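Side-chain contacts in MATE family efflux transporter (Vibrio cholerae, PDB 6IDP), which probably exports drugs and other compounds across the bacterial inner membrane, undergoing proton-dependent conformational change as a multidrug transporter of the MATE family: residues L138-T143 and G191-T196; M54-V59 and H132-W137; A11-Q16 and P291-R296. All blocks are in the same frame, centred on the assembly; numbering follows the deposited sequence.

How the interactions relate
Interactions 1 and 2 share helix 124-156 and lie on the same side of the chain's centre, their own centres about 9 Å apart; Trp136 and Trp137 of interaction 2 touch Ile194 and Ala193 of interaction 1. Both are buried, yet they differ in scale: interaction 1 brings small residues together so that the backbones come close, whereas in interaction 2 large indoles span well-separated helices. Interaction 3 is partly buried and its centre is about 32 and 34 Å from those of interactions 1 and 2. There a methionine reaches the long N-terminal helix, whose other flank is coated with monoolein chains. No hydrogen bond crosses any of the three.

Interaction 1: residues L138-T143 and G191-T196; sequences LASAWT and GAAIAT. With OLC ((2R)-2,3-dihydroxypropyl (9Z)-octadec-9-enoate), chain R.
Ser140 faces helix 189-213 and packs against Ala193 and Thr196, one turn apart. Its CB lies 3.7 Å from the carbonyl oxygen of Ala193 and 4.0 Å from the methyl CG2 of Thr196, so the contact is made by the carbon of the serine and not by its hydroxyl. With OG held between the backbone N and the carbonyl carbon (chi1 69°), the hydroxyl turns back along its own helix and hydrogen-bonds to Trp137 O, which satisfies it without drawing on the partner helix. The methyl of Ala193 adds only a loose touch, its CB 4.4 Å from Ser140 OG. On Thr196 the two branches divide the work: CG2, opposite the backbone N, is turned to the serine, while OG1 is hydrogen-bonded to Asn174 ND2 on helix 161-184. Such small residues let the backbones approach closely, with Ser140 CA and Ala193 CA 6.0 Å apart, as is common where transmembrane helices pack tightly; here they join helices 124-156 and 189-213 of the helical bundle. A turn further on, Thr143 packs on Phe200 and Ile204 of helix 189-213, and its OG1 donates to Ala139 O at 2.8 Å. That oxygen also accepts from Thr143 N, the two donors arriving from opposite faces of the carbonyl plane. Away from this interface Trp142 meets lipid: C18 of monoolein chain R rests 3.7 Å above the indole plane, offset toward the rim, while Trp142 NE1 is hydrogen-bonded to Gly99 O.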
# COMPACT_ATOMS: atom_id res chain seq x y z
N LEU A 138 14.34 -10.00 8.71
CA LEU A 138 14.16 -10.49 7.34
C LEU A 138 13.27 -11.73 7.33
O LEU A 138 12.50 -11.95 6.40
CB LEU A 138 15.50 -10.80 6.68
CG LEU A 138 16.27 -9.58 6.14
CD1 LEU A 138 17.69 -9.95 5.75
CD2 LEU A 138 15.52 -8.98 4.95
N ALA A 139 13.37 -12.53 8.39
CA ALA A 139 12.52 -13.71 8.55
C ALA A 139 11.06 -13.29 8.72
O ALA A 139 10.16 -13.96 8.22
CB ALA A 139 12.98 -14.53 9.74
N SER A 140 10.85 -12.19 9.44
CA SER A 140 9.51 -11.65 9.63
C SER A 140 8.99 -11.04 8.34
O SER A 140 7.79 -11.07 8.07
CB SER A 140 9.50 -10.60 10.74
OG SER A 140 10.20 -9.43 10.34
N ALA A 141 9.89 -10.48 7.54
CA ALA A 141 9.51 -9.89 6.26
C ALA A 141 9.06 -10.98 5.29
O ALA A 141 8.10 -10.79 4.54
CB ALA A 141 10.67 -9.10 5.67
N TRP A 142 9.75 -12.12 5.31
CA TRP A 142 9.40 -13.23 4.43
C TRP A 142 8.05 -13.81 4.82
O TRP A 142 7.20 -14.07 3.97
CB TRP A 142 10.47 -14.32 4.48
CG TRP A 142 10.21 -15.44 3.51
CD1 TRP A 142 10.66 -15.54 2.23
CD2 TRP A 142 9.44 -16.63 3.75
NE1 TRP A 142 10.22 -16.70 1.65
CE2 TRP A 142 9.46 -17.39 2.57
CE3 TRP A 142 8.73 -17.11 4.85
CZ2 TRP A 142 8.80 -18.61 2.45
CZ3 TRP A 142 8.07 -18.33 4.74
CH2 TRP A 142 8.11 -19.06 3.55
N THR A 143 7.86 -14.02 6.12
CA THR A 143 6.61 -14.56 6.64
C THR A 143 5.44 -13.63 6.33
O THR A 143 4.35 -14.08 5.97
CB THR A 143 6.70 -14.80 8.16
OG1 THR A 143 7.86 -15.59 8.45
CG2 THR A 143 5.47 -15.53 8.67
N GLY A 191 12.96 -8.95 19.78
CA GLY A 191 11.67 -9.39 20.27
C GLY A 191 10.49 -8.93 19.44
O GLY A 191 9.51 -9.66 19.28
N ALA A 192 10.59 -7.72 18.89
CA ALA A 192 9.53 -7.18 18.05
C ALA A 192 9.39 -7.99 16.77
O ALA A 192 8.27 -8.26 16.31
CB ALA A 192 9.81 -5.72 17.73
N ALA A 193 10.52 -8.37 16.18
CA ALA A 193 10.53 -9.15 14.96
C ALA A 193 10.01 -10.56 15.22
O ALA A 193 9.28 -11.13 14.40
CB ALA A 193 11.93 -9.19 14.37
N ILE A 194 10.41 -11.13 16.36
CA ILE A 194 9.96 -12.46 16.75
C ILE A 194 8.45 -12.48 16.99
O ILE A 194 7.76 -13.42 16.59
CB ILE A 194 10.69 -12.93 18.02
CG1 ILE A 194 12.18 -13.05 17.75
CG2 ILE A 194 10.12 -14.26 18.51
CD1 ILE A 194 13.02 -13.25 18.99
N ALA A 195 7.93 -11.43 17.62
CA ALA A 195 6.50 -11.29 17.83
C ALA A 195 5.76 -11.23 16.49
O ALA A 195 4.66 -11.76 16.35
CB ALA A 195 6.19 -10.06 18.67
N THR A 196 6.38 -10.59 15.51
CA THR A 196 5.81 -10.48 14.18
C THR A 196 5.81 -11.83 13.45
O THR A 196 4.84 -12.18 12.78
CB THR A 196 6.56 -9.44 13.33
OG1 THR A 196 6.50 -8.16 13.98
CG2 THR A 196 5.95 -9.32 11.94
C18 OLC R . 12.92 -17.90 4.60
C10 OLC R . 20.43 -15.78 5.31
C9 OLC R . 21.68 -16.29 5.35
C17 OLC R . 13.38 -16.79 5.52
C11 OLC R . 19.88 -14.98 6.47
C8 OLC R . 22.58 -16.07 6.54
C16 OLC R . 14.56 -16.08 4.90
C12 OLC R . 18.88 -13.97 5.95
C7 OLC R . 23.93 -16.69 6.29
C15 OLC R . 15.29 -15.26 5.95
C13 OLC R . 17.50 -14.27 6.51
C6 OLC R . 24.97 -16.02 7.16
C14 OLC R . 16.63 -14.81 5.40
C5 OLC R . 26.24 -15.81 6.37

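Interaction 2: residues M54-V59 and H132-W137; sequences MPIQMV and HYWLWW
The indoles of Trp134 and Trp137 both reach from helix 124-156 to the methyl CG2 of Ile56, which stands 4.2 Å above the plane of the Trp134 ring, displaced toward its rim. The same methyl meets the six-membered ring of Trp137 obliquely, 3.6 Å from CZ3. Trp137 presents its edge to Gln57, whose CB lies 3.5 Å from CZ2 with CG following in the ring plane. Within helix 124-156 Tyr133 lies against both tryptophans: its CD2 is at the edge of the Trp134 ring, in plane, and one face of its own ring carries Trp137 CB, 4.0 Å above it and toward the rim. Gln57 runs out extended, CG anti to the backbone N (chi1 -175°), and crosses the indole at about a right angle; its amide is turned 46° from the ring plane. Trp137 likewise has CG opposite its backbone N, which projects the ring toward the other helix, and its CH2 comes within 3.6 Å of Gln57 CA. The rings therefore bridge a wide gap, for the short helical axes come no nearer than 12.7 Å and run in much the same direction, 26° apart. Trp134 NE1 makes a weak hydrogen bond to Thr53 OG1, just before helix 54-80. Leu109 of helix 84-111 and Leu116 of helix 113-119 also touch Ile56. Aromatic side chains here fill the space between two transmembrane helices near the start of helix 54-80, in the all-helical bundle of the first MatE family region.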
# COMPACT_ATOMS: atom_id res chain seq x y z
N MET A 54 13.92 0.73 7.90
CA MET A 54 12.77 1.24 7.15
C MET A 54 12.98 1.25 5.62
O MET A 54 12.08 0.83 4.89
CB MET A 54 12.41 2.64 7.64
CG MET A 54 11.82 2.68 9.04
SD MET A 54 10.46 1.51 9.25
CE MET A 54 9.85 1.98 10.87
N PRO A 55 14.14 1.72 5.13
CA PRO A 55 14.29 1.72 3.67
C PRO A 55 14.34 0.32 3.05
O PRO A 55 13.79 0.12 1.97
CB PRO A 55 15.62 2.45 3.45
CG PRO A 55 16.36 2.27 4.73
CD PRO A 55 15.31 2.32 5.79
N ILE A 56 14.97 -0.63 3.73
CA ILE A 56 15.04 -1.99 3.22
C ILE A 56 13.66 -2.64 3.30
O ILE A 56 13.36 -3.57 2.55
CB ILE A 56 16.08 -2.85 4.00
CG1 ILE A 56 16.65 -3.95 3.11
CG2 ILE A 56 15.49 -3.43 5.27
CD1 ILE A 56 17.44 -3.42 1.93
N GLN A 57 12.81 -2.11 4.18
CA GLN A 57 11.44 -2.59 4.31
C GLN A 57 10.58 -2.14 3.14
O GLN A 57 9.77 -2.90 2.63
CB GLN A 57 10.83 -2.11 5.63
CG GLN A 57 9.44 -2.66 5.91
CD GLN A 57 8.83 -2.06 7.16
OE1 GLN A 57 8.67 -0.84 7.26
NE2 GLN A 57 8.49 -2.90 8.12
N MET A 58 10.77 -0.88 2.73
CA MET A 58 10.01 -0.32 1.62
C MET A 58 10.23 -1.13 0.35
O MET A 58 9.30 -1.34 -0.43
CB MET A 58 10.40 1.13 1.37
CG MET A 58 9.98 2.09 2.47
SD MET A 58 10.11 3.80 1.91
CE MET A 58 11.77 3.81 1.24
N VAL A 59 11.46 -1.58 0.15
CA VAL A 59 11.81 -2.40 -1.00
C VAL A 59 11.07 -3.73 -0.99
O VAL A 59 10.50 -4.13 -2.01
CB VAL A 59 13.33 -2.65 -1.05
CG1 VAL A 59 13.66 -3.78 -2.03
CG2 VAL A 59 14.07 -1.37 -1.44
N HIS A 132 22.40 -9.16 14.11
CA HIS A 132 21.45 -10.13 14.64
C HIS A 132 19.99 -9.71 14.41
O HIS A 132 19.11 -10.56 14.30
CB HIS A 132 21.71 -10.39 16.13
CG HIS A 132 21.65 -9.15 16.97
ND1 HIS A 132 20.48 -8.68 17.52
CD2 HIS A 132 22.63 -8.30 17.37
CE1 HIS A 132 20.73 -7.58 18.21
NE2 HIS A 132 22.03 -7.34 18.14
N TYR A 133 19.74 -8.41 14.34
CA TYR A 133 18.37 -7.93 14.17
C TYR A 133 17.80 -8.29 12.79
O TYR A 133 16.65 -8.69 12.69
CB TYR A 133 18.28 -6.42 14.38
CG TYR A 133 16.89 -5.87 14.16
CD1 TYR A 133 15.79 -6.42 14.81
CD2 TYR A 133 16.67 -4.80 13.29
CE1 TYR A 133 14.52 -5.93 14.60
CE2 TYR A 133 15.39 -4.30 13.08
CZ TYR A 133 14.32 -4.87 13.74
OH TYR A 133 13.05 -4.38 13.54
N TRP A 134 18.61 -8.15 11.75
CA TRP A 134 18.13 -8.41 10.39
C TRP A 134 17.86 -9.89 10.15
O TRP A 134 17.06 -10.24 9.28
CB TRP A 134 19.12 -7.89 9.35
CG TRP A 134 18.96 -6.42 9.07
CD1 TRP A 134 18.34 -5.50 9.86
CD2 TRP A 134 19.43 -5.71 7.91
NE1 TRP A 134 18.40 -4.26 9.26
CE2 TRP A 134 19.06 -4.36 8.07
CE3 TRP A 134 20.12 -6.09 6.75
CZ2 TRP A 134 19.35 -3.39 7.12
CZ3 TRP A 134 20.41 -5.12 5.81
CH2 TRP A 134 20.03 -3.78 6.00
N LEU A 135 18.52 -10.75 10.91
CA LEU A 135 18.23 -12.18 10.85
C LEU A 135 16.76 -12.43 11.19
O LEU A 135 16.02 -13.02 10.40
CB LEU A 135 19.14 -12.97 11.80
CG LEU A 135 20.60 -13.06 11.36
CD1 LEU A 135 21.44 -13.78 12.41
CD2 LEU A 135 20.70 -13.76 10.02
N TRP A 136 16.35 -11.95 12.36
CA TRP A 136 14.97 -12.08 12.79
C TRP A 136 14.03 -11.25 11.92
O TRP A 136 12.93 -11.70 11.58
CB TRP A 136 14.82 -11.66 14.25
CG TRP A 136 15.58 -12.52 15.21
CD1 TRP A 136 16.77 -12.23 15.82
CD2 TRP A 136 15.20 -13.82 15.68
NE1 TRP A 136 17.15 -13.26 16.63
CE2 TRP A 136 16.21 -14.26 16.56
CE3 TRP A 136 14.11 -14.67 15.43
CZ2 TRP A 136 16.16 -15.49 17.21
CZ3 TRP A 136 14.06 -15.89 16.07
CH2 TRP A 136 15.08 -16.29 16.95
N TRP A 137 14.46 -10.04 11.56
CA TRP A 137 13.57 -9.13 10.85
C TRP A 137 13.30 -9.56 9.41
O TRP A 137 12.17 -9.47 8.94
CB TRP A 137 14.13 -7.70 10.86
CG TRP A 137 13.17 -6.76 10.21
CD1 TRP A 137 12.13 -6.12 10.80
CD2 TRP A 137 13.14 -6.41 8.82
NE1 TRP A 137 11.46 -5.37 9.87
CE2 TRP A 137 12.06 -5.53 8.65
CE3 TRP A 137 13.93 -6.74 7.72
CZ2 TRP A 137 11.74 -4.97 7.41
CZ3 TRP A 137 13.61 -6.19 6.49
CH2 TRP A 137 12.53 -5.31 6.35

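Interaction 3: residues A11-Q16 and P291-R296; sequences AKQLFQ and PPMIGR. With OLC ((2R)-2,3-dihydroxypropyl (9Z)-octadec-9-enoate), chain P; OLC ((2R)-2,3-dihydroxypropyl (9Z)-octadec-9-enoate), chain Q; OLC ((2R)-2,3-dihydroxypropyl (9Z)-octadec-9-enoate), chain M.
Met293 reaches across to Gln13 and Leu14 with the last two atoms of its side chain. The chain leaves its helix with CG beside the backbone N, continues extended, and bends at the sulfur (chi3 73°), which brings CE to 3.8 Å from Leu14 N and 3.9 Å from Gln13 CB. The methyl thus rests against the backbone of helix 5-39, while SD meets Leu14 CD1 at 3.9 Å. Leu14 and Met293 cross at about a right angle, an apolar contact with no hydrogen bond. Leu14 also meets lipid: its other methyl, CD2, is 3.7 Å from C12 of monoolein chain P. The next residue, Phe15, turns its ring to the lipid. C13 of monoolein chain Q sits 3.5 Å above the centre of its ring, and C16 of chain P lies at its edge, in plane. Trp19, one turn on, meets the Phe15 ring and donates from NE1 to Gln16 OE1. On helix 281-299 the prolines Pro291 and Pro292, which lack an N-H, coincide with a kink just before Met293. Leu309 of helix 303-330 touches both Leu14 and Met293, while Pro291 packs on helices 360-375 and 54-80; helix 5-39 is thus backed by helix 281-299 and flanked by lipid.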
# COMPACT_ATOMS: atom_id res chain seq x y z
N ALA A 11 -23.16 -1.20 -5.91
CA ALA A 11 -22.73 -0.37 -4.79
C ALA A 11 -22.66 -1.19 -3.50
O ALA A 11 -21.71 -1.05 -2.72
CB ALA A 11 -23.67 0.81 -4.62
N LYS A 12 -23.66 -2.03 -3.28
CA LYS A 12 -23.68 -2.89 -2.10
C LYS A 12 -22.59 -3.95 -2.14
O LYS A 12 -22.02 -4.31 -1.11
CB LYS A 12 -25.05 -3.56 -1.95
CG LYS A 12 -26.14 -2.63 -1.45
CD LYS A 12 -27.45 -3.38 -1.25
CE LYS A 12 -28.49 -2.49 -0.58
NZ LYS A 12 -28.78 -1.27 -1.38
N GLN A 13 -22.28 -4.45 -3.34
CA GLN A 13 -21.22 -5.44 -3.49
C GLN A 13 -19.87 -4.82 -3.16
O GLN A 13 -19.05 -5.42 -2.47
CB GLN A 13 -21.22 -6.03 -4.91
CG GLN A 13 -22.39 -6.95 -5.22
CD GLN A 13 -22.45 -7.36 -6.68
OE1 GLN A 13 -21.44 -7.33 -7.39
NE2 GLN A 13 -23.63 -7.75 -7.14
N LEU A 14 -19.65 -3.61 -3.66
CA LEU A 14 -18.40 -2.90 -3.39
C LEU A 14 -18.24 -2.61 -1.90
O LEU A 14 -17.15 -2.75 -1.35
CB LEU A 14 -18.33 -1.60 -4.20
CG LEU A 14 -17.10 -0.72 -3.95
CD1 LEU A 14 -15.81 -1.43 -4.36
CD2 LEU A 14 -17.23 0.62 -4.68
N PHE A 15 -19.34 -2.23 -1.25
CA PHE A 15 -19.31 -1.96 0.19
C PHE A 15 -18.93 -3.20 0.99
O PHE A 15 -18.08 -3.14 1.87
CB PHE A 15 -20.66 -1.42 0.67
CG PHE A 15 -20.74 -1.29 2.17
CD1 PHE A 15 -20.09 -0.25 2.82
CD2 PHE A 15 -21.47 -2.20 2.92
CE1 PHE A 15 -20.17 -0.13 4.20
CE2 PHE A 15 -21.55 -2.08 4.30
CZ PHE A 15 -20.90 -1.04 4.94
N GLN A 16 -19.56 -4.33 0.67
CA GLN A 16 -19.30 -5.57 1.39
C GLN A 16 -17.89 -6.09 1.13
O GLN A 16 -17.30 -6.75 1.98
CB GLN A 16 -20.32 -6.65 1.01
CG GLN A 16 -21.72 -6.40 1.57
CD GLN A 16 -21.76 -6.39 3.09
OE1 GLN A 16 -21.01 -7.11 3.75
NE2 GLN A 16 -22.63 -5.56 3.65
N PRO A 291 -10.01 -3.95 -7.49
CA PRO A 291 -9.39 -4.68 -8.60
C PRO A 291 -9.86 -6.14 -8.84
O PRO A 291 -9.97 -6.51 -10.00
CB PRO A 291 -7.90 -4.67 -8.23
CG PRO A 291 -7.74 -3.41 -7.45
CD PRO A 291 -9.00 -3.30 -6.64
N PRO A 292 -10.13 -6.93 -7.78
CA PRO A 292 -10.63 -8.28 -8.10
C PRO A 292 -11.99 -8.25 -8.78
O PRO A 292 -12.25 -9.07 -9.66
CB PRO A 292 -10.75 -8.95 -6.73
CG PRO A 292 -9.89 -8.15 -5.82
CD PRO A 292 -9.91 -6.76 -6.33
N MET A 293 -12.85 -7.33 -8.36
CA MET A 293 -14.17 -7.18 -8.97
C MET A 293 -14.03 -6.81 -10.45
O MET A 293 -14.69 -7.39 -11.30
CB MET A 293 -14.99 -6.12 -8.23
CG MET A 293 -15.16 -6.38 -6.74
SD MET A 293 -16.05 -5.06 -5.88
CE MET A 293 -17.73 -5.34 -6.46
N ILE A 294 -13.16 -5.84 -10.73
CA ILE A 294 -12.92 -5.39 -12.10
C ILE A 294 -12.34 -6.50 -12.96
O ILE A 294 -12.79 -6.73 -14.09
CB ILE A 294 -11.98 -4.17 -12.14
CG1 ILE A 294 -12.59 -2.99 -11.38
CG2 ILE A 294 -11.68 -3.76 -13.57
CD1 ILE A 294 -13.87 -2.47 -11.99
N GLY A 295 -11.33 -7.19 -12.43
CA GLY A 295 -10.66 -8.25 -13.16
C GLY A 295 -11.59 -9.39 -13.53
O GLY A 295 -11.56 -9.87 -14.67
N ARG A 296 -12.41 -9.81 -12.58
CA ARG A 296 -13.38 -10.88 -12.83
C ARG A 296 -14.40 -10.45 -13.88
O ARG A 296 -14.76 -11.23 -14.76
CB ARG A 296 -14.08 -11.30 -11.54
CG ARG A 296 -14.86 -12.61 -11.66
CD ARG A 296 -15.94 -12.74 -10.60
NE ARG A 296 -16.89 -11.63 -10.65
CZ ARG A 296 -17.88 -11.53 -11.54
NH1 ARG A 296 -18.06 -12.48 -12.45
NH2 ARG A 296 -18.69 -10.48 -11.51
C18 OLC P . -16.14 1.20 3.67
C10 OLC P . -21.41 3.19 -1.11
C9 OLC P . -22.74 3.17 -0.83
C17 OLC P . -16.53 2.50 3.00
C11 OLC P . -20.70 1.94 -1.58
C8 OLC P . -23.54 1.89 -1.00
C16 OLC P . -17.52 2.22 1.88
C12 OLC P . -19.33 2.28 -2.12
C7 OLC P . -24.82 1.98 -0.18
C15 OLC P . -16.77 1.74 0.66
C13 OLC P . -18.39 2.63 -0.98
C6 OLC P . -26.00 2.26 -1.08
C14 OLC P . -17.76 1.37 -0.42
C5 OLC P . -26.37 1.00 -1.83
C18 OLC Q . -19.41 6.03 4.78
C10 OLC Q . -25.23 -0.56 2.95
C9 OLC Q . -26.21 -1.42 2.59
C17 OLC Q . -19.92 4.61 4.79
C11 OLC Q . -25.59 0.82 3.45
C16 OLC Q . -20.95 4.41 3.70
C12 OLC Q . -24.35 1.52 3.98
C15 OLC Q . -21.70 3.12 3.95
C13 OLC Q . -23.23 1.42 2.97
C14 OLC Q . -22.58 2.78 2.77
C18 OLC M . -17.92 1.07 8.24
C10 OLC M . -22.03 -6.87 7.57
C17 OLC M . -17.95 -0.43 8.03
C11 OLC M . -22.51 -5.46 7.29
C16 OLC M . -19.19 -1.00 8.68
C12 OLC M . -21.34 -4.51 7.31
C15 OLC M . -19.29 -2.48 8.39
C13 OLC M . -20.73 -4.49 8.70
C14 OLC M . -20.48 -3.06 9.13